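Local coordinates for UPF0141 protein yjdB (Campylobacter jejuni subsp. jejuni HB93-13, PDB 4TN0), which probably transfers phosphoethanolamine to surface acceptors through its zinc-binding periplasmic domain, and is required for polymyxin resistance and motility, at residues G36-K40 with N41-F45; P174-T178 with N179-K183. All coordinates share one frame; numbering follows the deposited sequence.

How the contacts relate
Contacts 1 and 2 are two loops, contact 1 at the surface and contact 2 partly buried, set against the same long helix, 186-211, with centres 21 Å apart and nearest atoms about 7 Å apart, so they do not touch directly. Asn191 of that helix links them: it hydrogen-bonds the Asn41 side chain of contact 1 and the Pro174 carbonyl of contact 2. The loop at 36-45 follows strand 18-24, whereas that at 174-183 leads into the helix itself and is closed by a disulfide. The zinc, bound by Glu26, phosphorylated Thr65, Asp226 and His227, lies about 14 Å from the Leu181 side chain, and neither contact supplies a ligand to it.

Contact 1 (G36-K40 with N41-F45); sequences GGYTK and NDTNF
Tyr38 and Asn41 meet where the loop doubles back: the CD2 and CE2 side of the tyrosine ring comes up obliquely to the Asn41 carbonyl, with CD2 3.3 Å from Asn41 O. Over the centre of one ring face, 4.2 Å above the plane, lies the backbone N of Lys40. Farther along, the methyl CG2 of Thr43 reaches Tyr38 CE2 at 4.2 Å. With CG trans to its own nitrogen (chi1 -180°), the Tyr38 ring is carried to the Asn41 carbonyl.

Asn41 O also receives a weak bond from Thr43 N at 2.9 Å, which closes an inverse gamma turn centred on Asp42; a type I turn from Asp42 to Phe45 follows. Beside it, the Lys40 and Asn41 side chains run the same way. Lys40 O and Asn41 OD1, both acceptors, come within 2.8 Å, an unfavourable pairing. At the amide's other end ND2 bonds Asn191 and Asp194 OD2, which probably holds its rotation, and the same carboxylate oxygen bonds Tyr38 OH. Asp42 OD1 has a hydrogen bond with Ser34 and a salt bridge with Lys48, while Thr43 OG1 is hydrogen-bonded to Asn32 O and Ser34 N.

The turn thus belongs to the connection between strands 18-24 and 53-59 and lies along helix 186-211, touching Ile190, Asn191, Asp194 and Leu197.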
loop_
_atom_site.group_PDB
_atom_site.type_symbol
_atom_site.label_atom_id
_atom_site.label_comp_id
_atom_site.label_asym_id
_atom_site.label_seq_id
_atom_site.Cartn_x
_atom_site.Cartn_y
_atom_site.Cartn_z
ATOM N N GLY A 36 -11.282 5.505 -9.697
ATOM C CA GLY A 36 -12.514 4.942 -9.179
ATOM C C GLY A 36 -13.707 5.844 -9.406
ATOM O O GLY A 36 -14.784 5.591 -8.873
ATOM N N GLY A 37 -13.527 6.901 -10.190
ATOM C CA GLY A 37 -14.652 7.759 -10.505
ATOM C C GLY A 37 -14.737 9.081 -9.761
ATOM O O GLY A 37 -15.796 9.719 -9.748
ATOM N N TYR A 38 -13.647 9.479 -9.110
ATOM C CA TYR A 38 -13.557 10.830 -8.554
ATOM C C TYR A 38 -13.390 11.821 -9.707
ATOM O O TYR A 38 -12.542 11.637 -10.572
ATOM C CB TYR A 38 -12.393 10.918 -7.558
ATOM C CG TYR A 38 -12.163 12.254 -6.879
ATOM C CD1 TYR A 38 -13.119 12.825 -6.041
ATOM C CD2 TYR A 38 -10.951 12.915 -7.032
ATOM C CE1 TYR A 38 -12.880 14.047 -5.402
ATOM C CE2 TYR A 38 -10.703 14.117 -6.402
ATOM C CZ TYR A 38 -11.660 14.684 -5.591
ATOM O OH TYR A 38 -11.363 15.891 -4.983
ATOM N N THR A 39 -14.183 12.880 -9.724
ATOM C CA THR A 39 -14.188 13.754 -10.889
ATOM C C THR A 39 -13.651 15.194 -10.687
ATOM O O THR A 39 -13.241 15.835 -11.653
ATOM C CB THR A 39 -15.610 13.829 -11.433
ATOM O OG1 THR A 39 -16.487 14.100 -10.341
ATOM C CG2 THR A 39 -16.016 12.497 -11.999
ATOM N N LYS A 40 -13.589 15.667 -9.444
ATOM C CA LYS A 40 -13.173 17.039 -9.152
ATOM C C LYS A 40 -11.756 17.274 -9.655
ATOM O O LYS A 40 -11.519 18.202 -10.413
ATOM C CB LYS A 40 -13.261 17.324 -7.651
ATOM C CG LYS A 40 -12.693 18.677 -7.185
ATOM C CD LYS A 40 -13.778 19.732 -6.996
ATOM C CE LYS A 40 -13.179 21.094 -6.605
ATOM N NZ LYS A 40 -12.327 21.054 -5.365
ATOM N N ASN A 41 -10.815 16.441 -9.223
ATOM C CA ASN A 41 -9.439 16.511 -9.728
ATOM C C ASN A 41 -8.962 15.139 -10.205
ATOM O O ASN A 41 -9.256 14.132 -9.572
ATOM C CB ASN A 41 -8.482 17.064 -8.659
ATOM C CG ASN A 41 -8.873 18.462 -8.197
ATOM O OD1 ASN A 41 -9.299 19.288 -9.000
ATOM N ND2 ASN A 41 -8.714 18.737 -6.905
ATOM N N ASP A 42 -8.275 15.094 -11.344
ATOM C CA ASP A 42 -7.783 13.825 -11.895
ATOM C C ASP A 42 -6.525 13.355 -11.169
ATOM O O ASP A 42 -5.407 13.484 -11.687
ATOM C CB ASP A 42 -7.495 13.939 -13.395
ATOM C CG ASP A 42 -7.109 12.603 -14.015
ATOM O OD1 ASP A 42 -7.394 11.554 -13.396
ATOM O OD2 ASP A 42 -6.492 12.594 -15.103
ATOM N N THR A 43 -6.715 12.790 -9.980
ATOM C CA THR A 43 -5.606 12.389 -9.109
ATOM C C THR A 43 -4.764 11.237 -9.665
ATOM O O THR A 43 -3.615 11.036 -9.261
ATOM C CB THR A 43 -6.119 11.971 -7.733
ATOM O OG1 THR A 43 -7.139 10.981 -7.898
ATOM C CG2 THR A 43 -6.683 13.170 -6.989
ATOM N N ASN A 44 -5.350 10.460 -10.565
ATOM C CA ASN A 44 -4.667 9.291 -11.099
ATOM C C ASN A 44 -4.200 9.450 -12.544
ATOM O O ASN A 44 -4.219 8.504 -13.325
ATOM C CB ASN A 44 -5.581 8.091 -10.959
ATOM C CG ASN A 44 -5.949 7.824 -9.523
ATOM O OD1 ASN A 44 -7.123 7.751 -9.172
ATOM N ND2 ASN A 44 -4.942 7.655 -8.684
ATOM N N PHE A 45 -3.804 10.672 -12.881
ATOM C CA PHE A 45 -3.299 11.046 -14.198
ATOM C C PHE A 45 -2.159 10.156 -14.723
ATOM O O PHE A 45 -2.119 9.833 -15.908
ATOM C CB PHE A 45 -2.834 12.492 -14.139
ATOM C CG PHE A 45 -2.222 12.989 -15.405
ATOM C CD1 PHE A 45 -3.026 13.408 -16.454
ATOM C CD2 PHE A 45 -0.843 13.052 -15.546
ATOM C CE1 PHE A 45 -2.467 13.884 -17.624
ATOM C CE2 PHE A 45 -0.276 13.522 -16.719
ATOM C CZ PHE A 45 -1.093 13.937 -17.760
#

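Contact 2 (P174-T178 with N179-K183); sequences PTCDT and NELSK
Thr178 carries most of the contact with the residues that follow it. Its CB stands 3.8 Å from Glu180 N, and from there the two branches part. The hydroxyl, set trans to the threonine nitrogen (chi1 176°), accepts a hydrogen bond from Glu180 N, with N to OG1 3.0 Å and an angle of 162° at the hydrogen. This nearly straight bond spans two residues and makes an ST turn. OG1 is also close to Asn179 N, but the angle there is too poor for a second bond. Next to the bonded N, Glu180 CB lies 3.3 Å from Thr178 OG1. The methyl branch takes the remaining side, with CG2 3.8 Å from Glu180 O.

Glu180 is the centre of an inverse gamma turn. Its extended side chain runs to Lys183, whose NZ forms a salt bridge with OE1; the modelled separation is very short and its exact value doubtful. Beyond the Glu180-Lys183 pair, the Leu181 side chain starts away from the earlier residues, yet its CD2 ends 3.6 Å from Thr178 O and 4.2 Å from Cys176 SG, an apolar touch beside the disulfide to Cys184. Leu181 also packs on Leu189, Tyr161 and Tyr237. On the approach to the turn, Thr175 OG1 donates to Asp177 OD1 at 2.7 Å, meeting the carboxylate on its syn side and 30° out of its plane. Cys176 N is hydrogen-bonded to Thr192 OG1.

Taken together, an ST turn, inverse gamma turns centred on Asp177 and Glu180, and the Cys176-Cys184 cross-link make up a loop closed by a disulfide. It forms the last part of the connection from strand 146-152 to helix 186-211 in this alkaline phosphatase-like domain.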
loop_
_atom_site.group_PDB
_atom_site.type_symbol
_atom_site.label_atom_id
_atom_site.label_comp_id
_atom_site.label_asym_id
_atom_site.label_seq_id
_atom_site.Cartn_x
_atom_site.Cartn_y
_atom_site.Cartn_z
ATOM N N PRO A 174 -6.781 26.771 -5.539
ATOM C CA PRO A 174 -5.847 27.157 -4.466
ATOM C C PRO A 174 -5.598 26.011 -3.474
ATOM O O PRO A 174 -6.293 25.010 -3.558
ATOM C CB PRO A 174 -6.555 28.326 -3.790
ATOM C CG PRO A 174 -8.036 28.047 -4.020
ATOM C CD PRO A 174 -8.114 27.393 -5.376
ATOM N N THR A 175 -4.610 26.164 -2.593
ATOM C CA THR A 175 -4.228 25.152 -1.630
ATOM C C THR A 175 -4.292 25.641 -0.180
ATOM O O THR A 175 -4.435 26.835 0.097
ATOM C CB THR A 175 -2.779 24.649 -1.901
ATOM O OG1 THR A 175 -1.841 25.709 -1.662
ATOM C CG2 THR A 175 -2.634 24.132 -3.330
ATOM N N CYS A 176 -4.153 24.705 0.749
ATOM C CA CYS A 176 -4.195 24.992 2.176
ATOM C C CYS A 176 -2.809 24.756 2.747
ATOM O O CYS A 176 -2.463 23.621 3.061
ATOM C CB CYS A 176 -5.241 24.100 2.859
ATOM S SG CYS A 176 -5.353 24.148 4.657
ATOM N N ASP A 177 -2.000 25.812 2.850
ATOM C CA ASP A 177 -0.583 25.650 3.204
ATOM C C ASP A 177 -0.377 25.910 4.694
ATOM O O ASP A 177 0.440 26.734 5.104
ATOM C CB ASP A 177 0.297 26.574 2.345
ATOM C CG ASP A 177 0.101 26.349 0.837
ATOM O OD1 ASP A 177 -0.188 25.220 0.397
ATOM O OD2 ASP A 177 0.146 27.338 0.079
ATOM N N THR A 178 -1.120 25.172 5.504
ATOM C CA THR A 178 -1.023 25.291 6.948
ATOM C C THR A 178 -1.438 23.959 7.570
ATOM O O THR A 178 -2.100 23.153 6.916
ATOM C CB THR A 178 -1.933 26.442 7.470
ATOM O OG1 THR A 178 -1.911 26.485 8.899
ATOM C CG2 THR A 178 -3.354 26.261 6.996
ATOM N N ASN A 179 -1.057 23.726 8.820
ATOM C CA ASN A 179 -1.550 22.567 9.555
ATOM C C ASN A 179 -2.900 22.904 10.273
ATOM O O ASN A 179 -3.530 22.058 10.893
ATOM C CB ASN A 179 -0.465 22.081 10.509
ATOM C CG ASN A 179 -0.149 23.069 11.578
ATOM O OD1 ASN A 179 -0.239 24.270 11.367
ATOM N ND2 ASN A 179 0.335 22.571 12.708
ATOM N N GLU A 180 -3.240 24.184 10.285
ATOM C CA GLU A 180 -4.436 24.729 10.931
ATOM C C GLU A 180 -5.631 24.611 9.983
ATOM O O GLU A 180 -6.148 25.603 9.456
ATOM C CB GLU A 180 -4.127 26.177 11.329
ATOM C CG GLU A 180 -2.936 26.207 12.298
ATOM C CD GLU A 180 -2.538 27.598 12.816
ATOM O OE1 GLU A 180 -3.195 28.593 12.492
ATOM O OE2 GLU A 180 -1.577 27.677 13.607
ATOM N N LEU A 181 -6.048 23.372 9.785
ATOM C CA LEU A 181 -6.935 22.985 8.699
ATOM C C LEU A 181 -8.282 23.638 8.723
ATOM O O LEU A 181 -8.851 23.895 7.664
ATOM C CB LEU A 181 -7.132 21.469 8.710
ATOM C CG LEU A 181 -5.856 20.659 8.678
ATOM C CD1 LEU A 181 -6.216 19.174 8.596
ATOM C CD2 LEU A 181 -5.029 21.096 7.474
ATOM N N SER A 182 -8.823 23.912 9.902
ATOM C CA SER A 182 -10.192 24.441 9.874
ATOM C C SER A 182 -10.238 25.895 9.381
ATOM O O SER A 182 -11.288 26.356 8.940
ATOM C CB SER A 182 -10.879 24.328 11.232
ATOM O OG SER A 182 -10.197 25.038 12.241
ATOM N N LYS A 183 -9.097 26.575 9.355
ATOM C CA LYS A 183 -9.058 27.956 8.840
ATOM C C LYS A 183 -9.220 28.014 7.318
ATOM O O LYS A 183 -9.747 28.986 6.788
ATOM C CB LYS A 183 -7.740 28.633 9.231
ATOM C CG LYS A 183 -7.587 28.779 10.725
ATOM C CD LYS A 183 -6.262 29.361 11.116
ATOM C CE LYS A 183 -6.289 29.718 12.585
ATOM N NZ LYS A 183 -4.987 30.177 13.153
#